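Local atomic coordinates of fimbrial subunit CupB6 (Pseudomonas aeruginosa, PDB entry 5CYL), a protein that forms the adhesive tip of a chaperone-usher pilus and probably mediates attachment during biofilm formation. Residues L245-A250 with R307-A312. Numbering follows the deposited sequence.
Sequences LSECAA and RVGDSA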
ATOM      1  N   LEU A 245      16.308  -5.222 -10.250  1.00 42.45           N
ATOM      2  CA  LEU A 245      14.981  -4.861 -10.731  1.00 43.82           C
ATOM      3  C   LEU A 245      14.904  -3.350 -10.735  1.00 46.29           C
ATOM      4  O   LEU A 245      15.498  -2.704  -9.860  1.00 42.67           O
ATOM      5  CB  LEU A 245      13.890  -5.408  -9.809  1.00 42.70           C
ATOM      6  CG  LEU A 245      13.579  -6.900  -9.860  1.00 41.41           C
ATOM      7  CD1 LEU A 245      12.691  -7.279  -8.692  1.00 43.58           C
ATOM      8  CD2 LEU A 245      12.899  -7.280 -11.163  1.00 39.98           C
ATOM      9  N   SER A 246      14.193  -2.760 -11.688  1.00 51.09           N
ATOM     10  CA  SER A 246      14.091  -1.280 -11.697  1.00 52.99           C
ATOM     11  C   SER A 246      12.677  -0.817 -11.894  1.00 50.89           C
ATOM     12  O   SER A 246      11.784  -1.607 -12.187  1.00 50.08           O
ATOM     13  CB  SER A 246      15.031  -0.669 -12.720  1.00 53.09           C
ATOM     14  OG  SER A 246      14.817  -1.353 -13.945  1.00 55.76           O
ATOM     15  N   GLU A 247      12.481   0.470 -11.676  1.00 51.23           N
ATOM     16  CA  GLU A 247      11.147   1.069 -11.717  1.00 53.64           C
ATOM     17  C   GLU A 247      10.246   0.510 -10.603  1.00 51.11           C
ATOM     18  O   GLU A 247       9.059   0.335 -10.779  1.00 54.54           O
ATOM     19  CB  GLU A 247      10.502   0.872 -13.089  1.00 59.25           C
ATOM     20  CG  GLU A 247      11.217   1.598 -14.206  1.00 68.28           C
ATOM     21  CD  GLU A 247      10.510   1.485 -15.542  1.00 77.51           C
ATOM     22  OE1 GLU A 247       9.393   0.922 -15.610  1.00 86.55           O
ATOM     23  OE2 GLU A 247      11.091   1.953 -16.542  1.00 84.20           O
ATOM     24  N   CYS A 248      10.849   0.261  -9.461  1.00 48.34           N
ATOM     25  CA  CYS A 248      10.149  -0.259  -8.298  1.00 46.91           C
ATOM     26  C   CYS A 248       9.269   0.788  -7.664  1.00 43.43           C
ATOM     27  O   CYS A 248       9.674   1.928  -7.488  1.00 41.66           O
ATOM     28  CB  CYS A 248      11.172  -0.677  -7.244  1.00 47.89           C
ATOM     29  SG  CYS A 248      12.086  -2.160  -7.718  1.00 52.15           S
ATOM     30  N   ALA A 249       8.081   0.382  -7.248  1.00 40.83           N
ATOM     31  CA  ALA A 249       7.196   1.251  -6.428  1.00 42.12           C
ATOM     32  C   ALA A 249       7.851   1.562  -5.097  1.00 41.73           C
ATOM     33  O   ALA A 249       8.586   0.725  -4.600  1.00 48.09           O
ATOM     34  CB  ALA A 249       5.852   0.566  -6.196  1.00 41.87           C
ATOM     35  N   ALA A 250       7.580   2.725  -4.505  1.00 39.93           N
ATOM     36  CA  ALA A 250       8.337   3.133  -3.297  1.00 40.12           C
ATOM     37  C   ALA A 250       8.373   2.067  -2.206  1.00 41.24           C
ATOM     38  O   ALA A 250       9.393   1.876  -1.572  1.00 46.49           O
ATOM     39  CB  ALA A 250       7.828   4.451  -2.739  1.00 38.14           C
ATOM     40  N   ARG A 307      16.906  -2.408  -1.265  1.00 37.38           N
ATOM     41  CA  ARG A 307      16.227  -1.335  -1.980  1.00 34.13           C
ATOM     42  C   ARG A 307      17.101  -0.116  -2.042  1.00 34.52           C
ATOM     43  O   ARG A 307      17.538   0.370  -1.013  1.00 35.54           O
ATOM     44  CB  ARG A 307      14.906  -0.997  -1.355  1.00 32.78           C
ATOM     45  CG  ARG A 307      13.833  -2.044  -1.607  1.00 34.99           C
ATOM     46  CD  ARG A 307      13.324  -2.130  -3.056  1.00 36.78           C
ATOM     47  NE  ARG A 307      13.470  -0.863  -3.776  1.00 43.55           N
ATOM     48  CZ  ARG A 307      12.544   0.076  -3.917  1.00 46.74           C
ATOM     49  NH1 ARG A 307      11.353  -0.100  -3.378  1.00 46.13           N
ATOM     50  NH2 ARG A 307      12.781   1.197  -4.606  1.00 51.35           N
ATOM     51  N   VAL A 308      17.417   0.356  -3.243  1.00 36.73           N
ATOM     52  CA  VAL A 308      18.195   1.592  -3.418  1.00 37.11           C
ATOM     53  C   VAL A 308      17.555   2.438  -4.522  1.00 40.28           C
ATOM     54  O   VAL A 308      17.373   1.962  -5.639  1.00 38.96           O
ATOM     55  CB  VAL A 308      19.654   1.327  -3.787  1.00 36.43           C
ATOM     56  CG1 VAL A 308      20.508   2.408  -3.168  1.00 36.02           C
ATOM     57  CG2 VAL A 308      20.123  -0.032  -3.317  1.00 38.71           C
ATOM     58  N   GLY A 309      17.154   3.675  -4.207  1.00 42.38           N
ATOM     59  CA  GLY A 309      16.383   4.493  -5.155  1.00 42.55           C
ATOM     60  C   GLY A 309      15.159   3.754  -5.677  1.00 45.74           C
ATOM     61  O   GLY A 309      14.435   3.175  -4.919  1.00 48.14           O
ATOM     62  N   ASP A 310      15.005   3.728  -6.988  1.00 51.72           N
ATOM     63  CA  ASP A 310      13.892   3.069  -7.642  1.00 54.74           C
ATOM     64  C   ASP A 310      14.135   1.613  -8.009  1.00 54.89           C
ATOM     65  O   ASP A 310      13.279   0.985  -8.617  1.00 60.34           O
ATOM     66  CB  ASP A 310      13.522   3.852  -8.914  1.00 58.96           C
ATOM     67  CG  ASP A 310      12.943   5.208  -8.609  1.00 63.98           C
ATOM     68  OD1 ASP A 310      12.520   5.425  -7.440  1.00 64.28           O
ATOM     69  OD2 ASP A 310      12.941   6.051  -9.533  1.00 65.87           O
ATOM     70  N   SER A 311      15.299   1.085  -7.653  1.00 49.28           N
ATOM     71  CA  SER A 311      15.641  -0.294  -8.001  1.00 49.08           C
ATOM     72  C   SER A 311      15.953  -1.191  -6.795  1.00 46.42           C
ATOM     73  O   SER A 311      16.383  -0.745  -5.758  1.00 48.27           O
ATOM     74  CB  SER A 311      16.765  -0.350  -9.035  1.00 45.46           C
ATOM     75  OG  SER A 311      17.815   0.429  -8.577  1.00 47.46           O
ATOM     76  N   ALA A 312      15.709  -2.480  -6.961  1.00 40.34           N
ATOM     77  CA  ALA A 312      16.014  -3.480  -5.972  1.00 38.48           C
ATOM     78  C   ALA A 312      17.024  -4.460  -6.563  1.00 38.64           C
ATOM     79  O   ALA A 312      16.876  -4.933  -7.663  1.00 40.33           O
ATOM     80  CB  ALA A 312      14.748  -4.196  -5.568  1.00 36.13           C
TER
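Leu245 and Ala312 meet as an antiparallel hydrogen-bonded pair, the last such pair before strand 239-245 gives way to a loop. Leu245 N donates to Ala312 O at 2.7 Å, and Ala312 N returns a bond to Leu245 O, whose position is less certain. Beyond the pair the loop stays tied to the neighbouring hairpin: Cys248 N reaches Asp310 O over 2.7 Å, in the carbonyl plane. That carbonyl belongs to the type II' turn Val308 to Ser311, which joins strands 299-308 and 311-322.

Packing centres on Cys248. Its SG, swung opposite its own carbonyl carbon (chi1 -71°), comes within 4.0 Å of Ala312 CB and forms a disulfide with Cys209. The folded chain of Arg307 brings one face of its guanidinium over Cys248 CB, offset toward the rim, with Arg307 NH2 3.6 Å from that carbon.

The side-chain hydrogen bonds across the contact come from Arg307. The main partner of its NH1 is Ala252 O, farther along the loop; weak bonds to Ala249 O (3.1 Å) and Ala250 O (3.3 Å) add to it. NH2 turns back weakly to Gly309 O, within the hairpin.

In this pilin-family domain, then, main-chain bonds tie a loop leaving the sheet to the hairpin, Arg307 NH1 adds bonds to loop carbonyls, and the disulfide fastens the same loop to the chain at Cys209.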